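PDB 4JF8: TrwG component of type IV secretion system from Bartonella birtlesii, which is a VirB8-family protein, probably an inner-membrane assembly component of the type IV secretion apparatus, represented here by its soluble, probably periplasmic, C-terminal domain. Local coordinates for residues A[46-50]-A[107-112]; A[51-56]-A[70-75]; A[97-102]-A[125-129]; A[143-149]-A[162-168]. One frame throughout, in Å; residues are numbered along the deposited sequence. Where two conformers were deposited one is given.

Contact 1 (A[46-50]-A[107-112]); sequences RYWLN and VRSIQP. With EDO (1,2-ethanediol), chain D.
Ile-110 (chi1 m, chi2 t) lies against Arg-46, Leu-49 (chi1 m, chi2 t) and Asn-50 of helix 42-57. Ile-110 CG2 is 3.8 Å from Leu-49 CD1 and 3.9 Å from Arg-46 CG; Ile-110 CD1 is 3.7 Å from Asn-50 CB. Residues 46-50 are helix; 107-112 ends an edge strand. The axes of the two segments come within 9.3 Å, with 124° between their N-to-C directions. The CA atoms of Arg-46 and Ile-110 are 6.5 Å apart, those of Asn-50 and Val-107 7.4 Å. Val-107 CG2 meets Asn-50 OD1 at 3.6 Å.

Arg-46 NE and NH2 (chi1 m, chi2 and chi3 t) each donate to Ile-110 O at 2.9 Å, near the guanidinium plane. A weak hydrogen bond runs from Arg-46 NH2 to Gln-111 OE1 at 3.4 Å. Arg-46 also forms a salt bridge with Glu-42. Arg-108 and Ser-109 make a classic beta bulge opposite Arg-121.

Trp-48 NE1 donates to O2 of an ethanediol, probably from the crystallisation liquor, at 2.9 Å. It also binds Trp-48 of the second subunit, and the Tyr-47 hydroxyls of the two subunits are hydrogen-bonded. A long helix on a curved antiparallel sheet is characteristic of the NTF2-like fold.

Contact 2 (A[51-56]-A[70-75]); sequences QYVLNR and TTALLS. With EDO (1,2-ethanediol), chain C.
This contact of the VirB8 domain, an NTF2-like alpha+beta fold, joins helix 42-57 to the C-terminal end of helix 64-73 and the turn after it. Residues 51-56 are helix. Leu-74 (phi/psi -91/8) is the first to leave helical angles, and Ser-75 (-114/141) is extended. The closest CA atoms are those of Arg-56 and Thr-71, 5.5 Å apart.

The apolar and van der Waals contacts come from one face of each segment. The Tyr-52 ring (chi1 t) meets Leu-74 at its edge, with Leu-74 CB 3.8 Å from Tyr-52 CD1. Gln-51, extended with chi1 and chi2 t, brings OE1 to 3.5 Å from both Thr-70 CG2 and Leu-74 CD1. Thr-70 CG2 is also 3.7 Å from Asn-55 CG. Thr-71 OG1 (chi1 m) comes within 3.3 Å of Arg-56 CA, while its hydrogen bond goes to Asn-67 O. Beyond the segments, the Tyr-52 ring meets Tyr-169 edge-to-face.

Among the polar contacts, Asn-55 ND2 donates to Gln-51 O at 2.9 Å, within its own helix. An ethanediol, probably from the crystallisation liquor, donates from O2 to Asn-55 O (2.8 Å) and from O1 to Arg-56 O (2.7 Å). A continuous chain starts at Arg-56 NH1, which donates to Tyr-52 OH at 2.9 Å. Tyr-52 OH donates across the interface to Ser-75 OG at 2.7 Å, and Ser-75 OG (chi1 m) donates a hydrogen bond to Thr-71 O at 2.7 Å.

Contact 3 (A[97-102]-A[125-129]); sequences LSNKAR and QQHDS
This is a surface contact between backbones. It pairs the start of strand 101-112 with the end of strand 117-128, at the open end of their antiparallel hairpin. Ala-101 and Asp-128 form a non-hydrogen-bonded pair with CA atoms 4.0 Å apart. Arg-102 and His-127 form a hydrogen-bonded pair with CA atoms 5.3 Å apart. Arg-102 N donates to His-127 O at 2.9 Å, and His-127 N to Arg-102 O at 2.8 Å. Ser-129 N extends the ladder to Lys-100 O at 2.8 Å. A water joins Lys-100 O (2.8 Å) to Ser-129 OG (3.1 Å).

The chain enters the strand from helix 93-97 through a type II' turn, Leu-97 to Lys-100. Ser-98 has positive phi (49/-134), and Lys-100 N donates to Leu-97 O at 2.8 Å. Lys-100 NZ reaches Asn-99 OD1 at 2.7 Å.

Ala-101 and Asp-128 share one face. Ala-101 CB lies 3.5 Å from Asp-128 OD1, which accepts from Gln-126 NE2 at 2.9 Å. Leu-97 CD2 is 4.0 Å from Gln-126 NE2. On the other face Arg-102 leads away to salt bridges with Asp-60 and Asp-62. Three main-chain hydrogen bonds join the segments, so the pairing rests mainly on the backbone rather than on an apolar core.

Contact 4 (A[143-149]-A[162-168]); sequences IGYTYVG and LGFQVTS
Tyr-145, Tyr-147 and Phe-164 form an aromatic cluster on one face of two antiparallel strands. Phe-164 (chi1 t) points its edge to the face of Tyr-147 (chi1 m), offset, centroids 5.5 Å apart and planes at 61°. Tyr-145 (chi1 p) places CD1 3.7 Å from Phe-164 CE1.

The axes of 143-147 and 164-168 come within 4.3 Å, their N-to-C directions at 144°. Thr-146 and Gln-165 exchange N-to-O hydrogen bonds of 2.9 Å, between the non-hydrogen-bonded pairs Tyr-145/Val-166 and Tyr-147/Phe-164. Thr-167 and Ser-168 face Gly-144 in a classic bulge: Gly-144 N donates to Ser-168 O (2.9 Å), and Gly-144 O accepts from Thr-167 N (2.8 Å) and weakly from Ser-168 N (3.3 Å). Val-148 N donates to Gly-163 O at 2.8 Å. A CB on Gly-163 would clash with Gly-149 O. Thr-146, on the opposite face, puts CG2 3.8 Å from Thr-167 CG2.

Asp-45 of helix 42-57, which covers the aromatic face, is hydrogen-bonded to the Tyr-145 and Tyr-147 hydroxyls; strand 117-128 flanks strand 137-147.

In the fold
From the N terminus, helix 42-57 comes first and supplies one segment each to contacts 1 and 2. Contact 2 closes the shorter loop, bringing the end of helix 64-73 back to it. Contact 1 closes a longer loop around contact 2 when strand 101-112 reaches the same helix. Contact 3 opens within that longer loop and closes after it, so contacts 1 and 3 cross. Contact 4 follows in series and closes the short loop that carries helix 154-159, joining strands 137-147 and 164-173. Contacts 1, 2 and 4 touch one another around the helix: Trp-48 packs on both Leu-74 and Phe-164. Contact 3 stands apart, its centre about 30 Å from that of contact 4.

Contact 1 (A[46-50]-A[107-112])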
loop_
_atom_site.group_PDB
_atom_site.type_symbol
_atom_site.label_atom_id
_atom_site.label_comp_id
_atom_site.label_asym_id
_atom_site.label_seq_id
_atom_site.Cartn_x
_atom_site.Cartn_y
_atom_site.Cartn_z
ATOM N N ARG A 46 4.350 9.366 -10.376
ATOM C CA ARG A 46 2.892 9.260 -10.231
ATOM C C ARG A 46 2.508 8.185 -9.219
ATOM O O ARG A 46 1.579 8.377 -8.448
ATOM C CB ARG A 46 2.203 8.995 -11.572
ATOM C CG ARG A 46 2.114 10.224 -12.466
ATOM C CD ARG A 46 1.383 9.911 -13.749
ATOM N NE ARG A 46 0.967 11.148 -14.403
ATOM C CZ ARG A 46 0.713 11.293 -15.699
ATOM N NH1 ARG A 46 0.839 10.276 -16.547
ATOM N NH2 ARG A 46 0.348 12.484 -16.146
ATOM N N TYR A 47 3.228 7.061 -9.206
ATOM C CA TYR A 47 2.964 6.007 -8.220
ATOM C C TYR A 47 3.067 6.572 -6.806
ATOM O O TYR A 47 2.147 6.384 -5.984
ATOM C CB TYR A 47 3.940 4.847 -8.401
ATOM C CG TYR A 47 3.834 3.801 -7.321
ATOM C CD1 TYR A 47 2.849 2.835 -7.368
ATOM C CD2 TYR A 47 4.679 3.819 -6.204
ATOM C CE1 TYR A 47 2.726 1.876 -6.372
ATOM C CE2 TYR A 47 4.563 2.870 -5.196
ATOM C CZ TYR A 47 3.571 1.914 -5.284
ATOM O OH TYR A 47 3.422 0.966 -4.292
ATOM N N TRP A 48 4.165 7.251 -6.502
ATOM C CA TRP A 48 4.377 7.787 -5.156
ATOM C C TRP A 48 3.426 8.924 -4.797
ATOM O O TRP A 48 2.903 8.974 -3.679
ATOM C CB TRP A 48 5.846 8.174 -4.922
ATOM C CG TRP A 48 6.685 6.943 -4.850
ATOM C CD1 TRP A 48 7.562 6.489 -5.797
ATOM C CD2 TRP A 48 6.671 5.963 -3.808
ATOM N NE1 TRP A 48 8.087 5.286 -5.403
ATOM C CE2 TRP A 48 7.551 4.931 -4.190
ATOM C CE3 TRP A 48 5.971 5.841 -2.602
ATOM C CZ2 TRP A 48 7.751 3.796 -3.387
ATOM C CZ3 TRP A 48 6.196 4.733 -1.818
ATOM C CH2 TRP A 48 7.069 3.731 -2.213
ATOM N N LEU A 49 3.172 9.816 -5.751
ATOM C CA LEU A 49 2.233 10.907 -5.528
ATOM C C LEU A 49 0.830 10.390 -5.273
ATOM O O LEU A 49 0.121 10.911 -4.412
ATOM C CB LEU A 49 2.240 11.856 -6.726
ATOM C CG LEU A 49 3.553 12.653 -6.867
ATOM C CD1 LEU A 49 3.706 13.195 -8.289
ATOM C CD2 LEU A 49 3.691 13.763 -5.827
ATOM N N ASN A 50 0.422 9.400 -6.052
ATOM C CA ASN A 50 -0.875 8.771 -5.858
ATOM C C ASN A 50 -0.970 8.126 -4.473
ATOM O O ASN A 50 -1.960 8.302 -3.746
ATOM C CB ASN A 50 -1.098 7.734 -6.966
ATOM C CG ASN A 50 -2.463 7.111 -6.927
ATOM O OD1 ASN A 50 -3.469 7.812 -7.066
ATOM N ND2 ASN A 50 -2.521 5.783 -6.799
ATOM N N VAL A 107 -8.710 9.974 -7.089
ATOM C CA VAL A 107 -7.710 10.758 -7.830
ATOM C C VAL A 107 -8.099 10.759 -9.299
ATOM O O VAL A 107 -8.305 9.710 -9.892
ATOM C CB VAL A 107 -6.290 10.204 -7.623
ATOM C CG1 VAL A 107 -5.310 10.917 -8.541
ATOM C CG2 VAL A 107 -5.846 10.347 -6.172
ATOM N N ARG A 108 -8.190 11.952 -9.880
ATOM C CA ARG A 108 -8.596 12.114 -11.288
ATOM C C ARG A 108 -7.421 12.318 -12.221
ATOM O O ARG A 108 -7.459 11.862 -13.351
ATOM C CB ARG A 108 -9.596 13.258 -11.442
ATOM C CG ARG A 108 -10.852 13.153 -10.592
ATOM C CD ARG A 108 -11.660 14.463 -10.603
ATOM N NE ARG A 108 -11.217 15.411 -9.571
ATOM C CZ ARG A 108 -11.425 16.736 -9.586
ATOM N NH1 ARG A 108 -12.063 17.304 -10.605
ATOM N NH2 ARG A 108 -10.962 17.514 -8.587
ATOM N N SER A 109 -6.391 13.023 -11.772
ATOM C CA SER A 109 -5.187 13.255 -12.603
ATOM C C SER A 109 -4.040 13.662 -11.723
ATOM O O SER A 109 -4.232 14.224 -10.638
ATOM C CB SER A 109 -5.452 14.298 -13.695
ATOM O OG SER A 109 -5.755 15.550 -13.136
ATOM N N ILE A 110 -2.833 13.397 -12.211
ATOM C CA ILE A 110 -1.585 13.731 -11.521
ATOM C C ILE A 110 -0.653 14.304 -12.561
ATOM O O ILE A 110 -0.345 13.627 -13.562
ATOM C CB ILE A 110 -0.916 12.473 -10.897
ATOM C CG1 ILE A 110 -1.866 11.812 -9.904
ATOM C CG2 ILE A 110 0.400 12.862 -10.233
ATOM C CD1 ILE A 110 -1.356 10.495 -9.347
ATOM N N GLN A 111 -0.223 15.543 -12.352
ATOM C CA GLN A 111 0.638 16.229 -13.319
ATOM C C GLN A 111 1.947 16.684 -12.671
ATOM O O GLN A 111 2.018 17.775 -12.098
ATOM C CB GLN A 111 -0.082 17.427 -13.940
ATOM C CG GLN A 111 -1.328 17.068 -14.739
ATOM C CD GLN A 111 -1.099 15.995 -15.801
ATOM O OE1 GLN A 111 0.010 15.820 -16.319
ATOM N NE2 GLN A 111 -2.165 15.268 -16.137
ATOM N N PRO A 112 2.997 15.856 -12.760
ATOM C CA PRO A 112 4.297 16.323 -12.317
ATOM C C PRO A 112 4.859 17.274 -13.360
ATOM O O PRO A 112 4.560 17.129 -14.560
ATOM C CB PRO A 112 5.142 15.046 -12.260
ATOM C CG PRO A 112 4.223 13.905 -12.550
ATOM C CD PRO A 112 3.047 14.473 -13.264
HETATM C C1 EDO D . 8.770 1.148 -6.108
HETATM O O1 EDO D . 9.712 0.456 -6.936
HETATM C C2 EDO D . 8.114 2.223 -6.953
HETATM O O2 EDO D . 9.106 3.234 -7.180
#

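Contact 2 (A[51-56]-A[70-75])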
loop_
_atom_site.group_PDB
_atom_site.type_symbol
_atom_site.label_atom_id
_atom_site.label_comp_id
_atom_site.label_asym_id
_atom_site.label_seq_id
_atom_site.Cartn_x
_atom_site.Cartn_y
_atom_site.Cartn_z
ATOM N N GLN A 51 0.052 7.357 -4.111
ATOM C CA GLN A 51 0.049 6.713 -2.805
ATOM C C GLN A 51 -0.061 7.779 -1.721
ATOM O O GLN A 51 -0.796 7.618 -0.737
ATOM C CB GLN A 51 1.341 5.932 -2.611
ATOM C CG GLN A 51 1.371 5.195 -1.284
ATOM C CD GLN A 51 2.570 4.275 -1.101
ATOM O OE1 GLN A 51 3.347 4.421 -0.159
ATOM N NE2 GLN A 51 2.729 3.342 -2.006
ATOM N N TYR A 52 0.652 8.893 -1.878
ATOM C CA TYR A 52 0.626 9.936 -0.877
ATOM C C TYR A 52 -0.758 10.554 -0.707
ATOM O O TYR A 52 -1.268 10.642 0.413
ATOM C CB TYR A 52 1.659 11.029 -1.197
ATOM C CG TYR A 52 1.875 11.964 -0.024
ATOM C CD1 TYR A 52 2.697 11.569 1.031
ATOM C CD2 TYR A 52 1.207 13.190 0.084
ATOM C CE1 TYR A 52 2.889 12.374 2.141
ATOM C CE2 TYR A 52 1.397 14.000 1.188
ATOM C CZ TYR A 52 2.219 13.580 2.221
ATOM O OH TYR A 52 2.417 14.431 3.307
ATOM N N VAL A 53 -1.367 10.973 -1.806
ATOM C CA VAL A 53 -2.657 11.625 -1.725
ATOM C C VAL A 53 -3.708 10.661 -1.188
ATOM O O VAL A 53 -4.525 11.029 -0.339
ATOM C CB VAL A 53 -3.065 12.260 -3.073
ATOM C CG1 VAL A 53 -4.504 12.757 -3.007
ATOM C CG2 VAL A 53 -2.137 13.424 -3.414
ATOM N N LEU A 54 -3.711 9.424 -1.668
ATOM C CA LEU A 54 -4.707 8.469 -1.190
ATOM C C LEU A 54 -4.531 8.226 0.300
ATOM O O LEU A 54 -5.517 8.145 1.047
ATOM C CB LEU A 54 -4.617 7.142 -1.949
ATOM C CG LEU A 54 -5.117 7.184 -3.397
ATOM C CD1 LEU A 54 -4.904 5.831 -4.052
ATOM C CD2 LEU A 54 -6.592 7.577 -3.447
ATOM N N ASN A 55 -3.305 8.059 0.763
ATOM C CA ASN A 55 -3.107 7.730 2.178
ATOM C C ASN A 55 -3.328 8.924 3.091
ATOM O O ASN A 55 -3.782 8.742 4.219
ATOM C CB ASN A 55 -1.748 7.080 2.413
ATOM C CG ASN A 55 -1.753 5.626 2.047
ATOM O OD1 ASN A 55 -2.117 4.778 2.864
ATOM N ND2 ASN A 55 -1.340 5.308 0.843
ATOM N N ARG A 56 -3.063 10.123 2.612
ATOM C CA ARG A 56 -3.190 11.316 3.451
ATOM C C ARG A 56 -4.628 11.811 3.532
ATOM O O ARG A 56 -5.082 12.237 4.596
ATOM C CB ARG A 56 -2.271 12.430 2.942
ATOM C CG ARG A 56 -2.396 13.693 3.779
ATOM C CD ARG A 56 -1.264 14.651 3.611
ATOM N NE ARG A 56 -1.506 15.919 4.300
ATOM C CZ ARG A 56 -0.576 16.806 4.624
ATOM N NH1 ARG A 56 0.717 16.566 4.415
ATOM N NH2 ARG A 56 -0.934 17.949 5.203
ATOM N N THR A 70 1.775 5.566 6.638
ATOM C CA THR A 70 2.331 5.759 5.302
ATOM C C THR A 70 2.547 7.245 5.039
ATOM O O THR A 70 3.605 7.667 4.552
ATOM C CB THR A 70 1.405 5.159 4.231
ATOM O OG1 THR A 70 1.286 3.747 4.417
ATOM C CG2 THR A 70 1.895 5.437 2.847
ATOM N N THR A 71 1.535 8.050 5.359
ATOM C CA THR A 71 1.676 9.488 5.165
ATOM C C THR A 71 2.892 10.028 5.934
ATOM O O THR A 71 3.706 10.786 5.383
ATOM C CB THR A 71 0.415 10.239 5.592
ATOM O OG1 THR A 71 -0.693 9.756 4.841
ATOM C CG2 THR A 71 0.557 11.715 5.326
ATOM N N ALA A 72 3.039 9.620 7.183
ATOM C CA ALA A 72 4.166 10.087 7.984
ATOM C C ALA A 72 5.504 9.671 7.383
ATOM O O ALA A 72 6.447 10.461 7.307
ATOM C CB ALA A 72 4.051 9.602 9.416
ATOM N N LEU A 73 5.576 8.413 6.942
ATOM C CA LEU A 73 6.831 7.899 6.380
ATOM C C LEU A 73 7.278 8.684 5.163
ATOM O O LEU A 73 8.464 8.925 4.955
ATOM C CB LEU A 73 6.639 6.425 6.024
ATOM C CG LEU A 73 7.864 5.700 5.486
ATOM C CD1 LEU A 73 8.947 5.536 6.546
ATOM C CD2 LEU A 73 7.426 4.374 4.879
ATOM N N LEU A 74 6.317 9.092 4.344
ATOM C CA LEU A 74 6.593 9.734 3.070
ATOM C C LEU A 74 6.692 11.241 3.146
ATOM O O LEU A 74 6.811 11.880 2.099
ATOM C CB LEU A 74 5.525 9.308 2.047
ATOM C CG LEU A 74 5.380 7.812 1.747
ATOM C CD1 LEU A 74 4.359 7.651 0.645
ATOM C CD2 LEU A 74 6.719 7.194 1.352
ATOM N N SER A 75 6.684 11.792 4.357
ATOM C CA SER A 75 6.736 13.244 4.576
ATOM C C SER A 75 8.028 13.644 5.257
ATOM O O SER A 75 8.485 12.962 6.165
ATOM C CB SER A 75 5.590 13.663 5.489
ATOM O OG SER A 75 4.301 13.353 4.937
HETATM C C1 EDO C . -5.779 9.623 6.971
HETATM O O1 EDO C . -5.929 11.051 6.891
HETATM C C2 EDO C . -4.507 9.266 7.687
HETATM O O2 EDO C . -3.454 9.596 6.830
#

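Contact 3 (A[97-102]-A[125-129])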
loop_
_atom_site.group_PDB
_atom_site.type_symbol
_atom_site.label_atom_id
_atom_site.label_comp_id
_atom_site.label_asym_id
_atom_site.label_seq_id
_atom_site.Cartn_x
_atom_site.Cartn_y
_atom_site.Cartn_z
ATOM N N LEU A 97 -14.544 11.977 13.808
ATOM C CA LEU A 97 -15.193 11.026 12.917
ATOM C C LEU A 97 -15.232 9.610 13.466
ATOM O O LEU A 97 -16.120 8.861 13.083
ATOM C CB LEU A 97 -14.525 11.029 11.540
ATOM C CG LEU A 97 -14.513 12.382 10.818
ATOM C CD1 LEU A 97 -13.869 12.220 9.444
ATOM C CD2 LEU A 97 -15.920 12.969 10.713
ATOM N N SER A 98 -14.284 9.237 14.325
ATOM C CA SER A 98 -14.253 7.903 14.905
ATOM C C SER A 98 -14.412 6.843 13.803
ATOM O O SER A 98 -13.785 6.912 12.748
ATOM C CB SER A 98 -15.347 7.812 15.984
ATOM O OG SER A 98 -15.322 6.580 16.679
ATOM N N ASN A 99 -15.266 5.859 14.036
ATOM C CA ASN A 99 -15.592 4.897 12.998
ATOM C C ASN A 99 -16.973 5.183 12.436
ATOM O O ASN A 99 -17.603 4.292 11.856
ATOM C CB ASN A 99 -15.525 3.468 13.532
ATOM C CG ASN A 99 -16.569 3.181 14.587
ATOM O OD1 ASN A 99 -17.122 4.082 15.202
ATOM N ND2 ASN A 99 -16.827 1.892 14.812
ATOM N N LYS A 100 -17.430 6.427 12.566
ATOM C CA LYS A 100 -18.786 6.784 12.178
ATOM C C LYS A 100 -18.862 7.537 10.863
ATOM O O LYS A 100 -19.924 7.956 10.442
ATOM C CB LYS A 100 -19.421 7.602 13.301
ATOM C CG LYS A 100 -19.519 6.847 14.642
ATOM C CD LYS A 100 -20.253 5.520 14.490
ATOM C CE LYS A 100 -20.619 4.884 15.833
ATOM N NZ LYS A 100 -19.468 4.252 16.532
ATOM N N ALA A 101 -17.729 7.705 10.188
ATOM C CA ALA A 101 -17.728 8.272 8.841
ATOM C C ALA A 101 -16.466 7.873 8.135
ATOM O O ALA A 101 -15.439 7.640 8.787
ATOM C CB ALA A 101 -17.800 9.781 8.897
ATOM N N ARG A 102 -16.564 7.834 6.811
ATOM C CA ARG A 102 -15.415 7.645 5.931
ATOM C C ARG A 102 -15.348 8.861 5.023
ATOM O O ARG A 102 -16.383 9.420 4.658
ATOM C CB ARG A 102 -15.582 6.401 5.052
ATOM C CG ARG A 102 -15.325 5.080 5.731
ATOM C CD ARG A 102 -15.204 3.921 4.746
ATOM N NE ARG A 102 -15.100 2.649 5.445
ATOM C CZ ARG A 102 -16.159 1.957 5.839
ATOM N NH1 ARG A 102 -17.359 2.403 5.535
ATOM N NH2 ARG A 102 -16.014 0.811 6.488
ATOM N N GLN A 125 -15.377 12.727 -0.675
ATOM C CA GLN A 125 -16.790 12.688 -0.330
ATOM C C GLN A 125 -16.941 11.931 0.978
ATOM O O GLN A 125 -16.439 10.810 1.151
ATOM C CB GLN A 125 -17.605 12.037 -1.436
ATOM C CG GLN A 125 -19.101 12.181 -1.202
ATOM C CD GLN A 125 -19.915 11.833 -2.428
ATOM O OE1 GLN A 125 -19.546 10.932 -3.183
ATOM N NE2 GLN A 125 -21.004 12.553 -2.635
ATOM N N GLN A 126 -17.648 12.546 1.907
ATOM C CA GLN A 126 -17.846 11.946 3.222
ATOM C C GLN A 126 -19.107 11.105 3.234
ATOM O O GLN A 126 -20.172 11.544 2.779
ATOM C CB GLN A 126 -17.922 13.025 4.290
ATOM C CG GLN A 126 -18.046 12.472 5.709
ATOM C CD GLN A 126 -17.833 13.513 6.765
ATOM O OE1 GLN A 126 -16.939 14.347 6.647
ATOM N NE2 GLN A 126 -18.627 13.461 7.818
ATOM N N HIS A 127 -18.969 9.876 3.711
ATOM C CA HIS A 127 -20.089 8.967 3.893
ATOM C C HIS A 127 -20.196 8.678 5.365
ATOM O O HIS A 127 -19.320 8.023 5.918
ATOM C CB HIS A 127 -19.850 7.659 3.163
ATOM C CG HIS A 127 -19.806 7.789 1.684
ATOM N ND1 HIS A 127 -20.861 7.415 0.888
ATOM C CD2 HIS A 127 -18.846 8.252 0.851
ATOM C CE1 HIS A 127 -20.558 7.649 -0.377
ATOM N NE2 HIS A 127 -19.345 8.159 -0.427
ATOM N N ASP A 128 -21.258 9.143 6.009
ATOM C CA ASP A 128 -21.467 8.824 7.412
ATOM C C ASP A 128 -22.008 7.407 7.488
ATOM O O ASP A 128 -22.721 6.945 6.593
ATOM C CB ASP A 128 -22.471 9.778 8.047
ATOM C CG ASP A 128 -21.937 11.207 8.187
ATOM O OD1 ASP A 128 -20.747 11.440 7.982
ATOM O OD2 ASP A 128 -22.745 12.108 8.494
ATOM N N SER A 129 -21.688 6.739 8.583
ATOM C CA SER A 129 -22.131 5.360 8.800
ATOM C C SER A 129 -23.650 5.274 8.840
ATOM O O SER A 129 -24.220 4.223 8.546
ATOM C CB SER A 129 -21.536 4.788 10.101
ATOM O OG SER A 129 -21.882 5.522 11.240
HETATM O O HOH W 1 -22.535 8.508 11.408
#

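Contact 4 (A[143-149]-A[162-168])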
loop_
_atom_site.group_PDB
_atom_site.type_symbol
_atom_site.label_atom_id
_atom_site.label_comp_id
_atom_site.label_asym_id
_atom_site.label_seq_id
_atom_site.Cartn_x
_atom_site.Cartn_y
_atom_site.Cartn_z
ATOM N N ILE A 143 1.992 19.844 -4.656
ATOM C CA ILE A 143 2.925 18.995 -3.915
ATOM C C ILE A 143 4.354 19.246 -4.360
ATOM O O ILE A 143 4.661 19.219 -5.555
ATOM C CB ILE A 143 2.602 17.512 -4.138
ATOM C CG1 ILE A 143 1.107 17.264 -3.917
ATOM C CG2 ILE A 143 3.438 16.640 -3.205
ATOM C CD1 ILE A 143 0.684 15.817 -4.036
ATOM N N GLY A 144 5.235 19.498 -3.398
ATOM C CA GLY A 144 6.664 19.492 -3.658
ATOM C C GLY A 144 7.210 18.180 -3.141
ATOM O O GLY A 144 6.791 17.694 -2.082
ATOM N N TYR A 145 8.139 17.591 -3.878
ATOM C CA TYR A 145 8.673 16.271 -3.515
ATOM C C TYR A 145 10.090 16.108 -3.999
ATOM O O TYR A 145 10.552 16.843 -4.873
ATOM C CB TYR A 145 7.775 15.140 -4.025
ATOM C CG TYR A 145 7.736 14.993 -5.526
ATOM C CD1 TYR A 145 8.551 14.100 -6.186
ATOM C CD2 TYR A 145 6.858 15.760 -6.293
ATOM C CE1 TYR A 145 8.505 13.952 -7.570
ATOM C CE2 TYR A 145 6.805 15.633 -7.669
ATOM C CZ TYR A 145 7.618 14.714 -8.307
ATOM O OH TYR A 145 7.557 14.565 -9.682
ATOM N N THR A 146 10.777 15.132 -3.430
ATOM C CA THR A 146 12.148 14.809 -3.777
ATOM C C THR A 146 12.368 13.348 -3.402
ATOM O O THR A 146 11.526 12.718 -2.762
ATOM C CB THR A 146 13.140 15.725 -3.020
ATOM O OG1 THR A 146 14.442 15.590 -3.598
ATOM C CG2 THR A 146 13.175 15.409 -1.530
ATOM N N TYR A 147 13.512 12.827 -3.801
ATOM C CA TYR A 147 13.946 11.487 -3.391
ATOM C C TYR A 147 15.297 11.632 -2.719
ATOM O O TYR A 147 16.242 12.124 -3.345
ATOM C CB TYR A 147 14.058 10.545 -4.584
ATOM C CG TYR A 147 12.762 10.266 -5.318
ATOM C CD1 TYR A 147 12.308 11.104 -6.334
ATOM C CD2 TYR A 147 12.010 9.145 -5.010
ATOM C CE1 TYR A 147 11.148 10.827 -7.018
ATOM C CE2 TYR A 147 10.846 8.851 -5.690
ATOM C CZ TYR A 147 10.419 9.692 -6.692
ATOM O OH TYR A 147 9.279 9.355 -7.400
ATOM N N VAL A 148 15.382 11.200 -1.472
ATOM C CA VAL A 148 16.579 11.410 -0.654
ATOM C C VAL A 148 17.478 10.177 -0.584
ATOM O O VAL A 148 18.541 10.250 0.024
ATOM C CB VAL A 148 16.235 11.919 0.762
ATOM C CG1 VAL A 148 15.380 13.185 0.670
ATOM C CG2 VAL A 148 15.573 10.860 1.627
ATOM N N GLY A 149 17.092 9.079 -1.216
ATOM C CA GLY A 149 17.875 7.833 -1.131
ATOM C C GLY A 149 17.326 6.844 -0.137
ATOM O O GLY A 149 16.418 7.135 0.639
ATOM N N LEU A 162 13.190 4.319 -2.271
ATOM C CA LEU A 162 13.892 5.403 -2.932
ATOM C C LEU A 162 14.028 6.636 -2.078
ATOM O O LEU A 162 14.632 7.625 -2.511
ATOM C CB LEU A 162 13.181 5.751 -4.233
ATOM C CG LEU A 162 12.900 4.604 -5.202
ATOM C CD1 LEU A 162 12.169 5.142 -6.414
ATOM C CD2 LEU A 162 14.171 3.894 -5.599
ATOM N N GLY A 163 13.443 6.625 -0.891
ATOM C CA GLY A 163 13.431 7.819 -0.062
ATOM C C GLY A 163 12.568 8.916 -0.627
ATOM O O GLY A 163 12.928 10.092 -0.548
ATOM N N PHE A 164 11.425 8.556 -1.201
ATOM C CA PHE A 164 10.450 9.565 -1.584
ATOM C C PHE A 164 10.050 10.381 -0.365
ATOM O O PHE A 164 9.734 9.830 0.673
ATOM C CB PHE A 164 9.212 8.882 -2.176
ATOM C CG PHE A 164 8.094 9.834 -2.547
ATOM C CD1 PHE A 164 8.142 10.569 -3.723
ATOM C CD2 PHE A 164 6.982 9.965 -1.739
ATOM C CE1 PHE A 164 7.108 11.426 -4.082
ATOM C CE2 PHE A 164 5.967 10.817 -2.097
ATOM C CZ PHE A 164 6.028 11.529 -3.269
ATOM N N GLN A 165 10.063 11.698 -0.515
ATOM C CA GLN A 165 9.711 12.625 0.552
ATOM C C GLN A 165 8.921 13.782 -0.013
ATOM O O GLN A 165 9.386 14.474 -0.939
ATOM C CB GLN A 165 10.944 13.174 1.268
ATOM C CG GLN A 165 11.731 12.151 2.052
ATOM C CD GLN A 165 11.034 11.739 3.325
ATOM O OE1 GLN A 165 10.135 10.860 3.338
ATOM N NE2 GLN A 165 11.417 12.361 4.398
ATOM N N VAL A 166 7.734 13.988 0.546
ATOM C CA VAL A 166 6.950 15.185 0.264
ATOM C C VAL A 166 7.535 16.302 1.115
ATOM O O VAL A 166 7.585 16.200 2.359
ATOM C CB VAL A 166 5.471 14.952 0.537
ATOM C CG1 VAL A 166 4.686 16.264 0.522
ATOM C CG2 VAL A 166 4.907 13.963 -0.463
ATOM N N THR A 167 7.967 17.375 0.437
ATOM C CA THR A 167 8.631 18.511 1.082
ATOM C C THR A 167 7.686 19.680 1.303
ATOM O O THR A 167 7.976 20.564 2.109
ATOM C CB THR A 167 9.820 18.993 0.237
ATOM O OG1 THR A 167 9.328 19.373 -1.059
ATOM C CG2 THR A 167 10.868 17.887 0.120
ATOM N N SER A 168 6.567 19.689 0.584
ATOM C CA SER A 168 5.499 20.673 0.792
ATOM C C SER A 168 4.196 20.082 0.301
ATOM O O SER A 168 4.181 19.352 -0.674
ATOM C CB SER A 168 5.810 22.010 0.100
ATOM O OG SER A 168 5.820 21.898 -1.288
HETATM O O HOH W 2 10.963 19.309 -3.247
#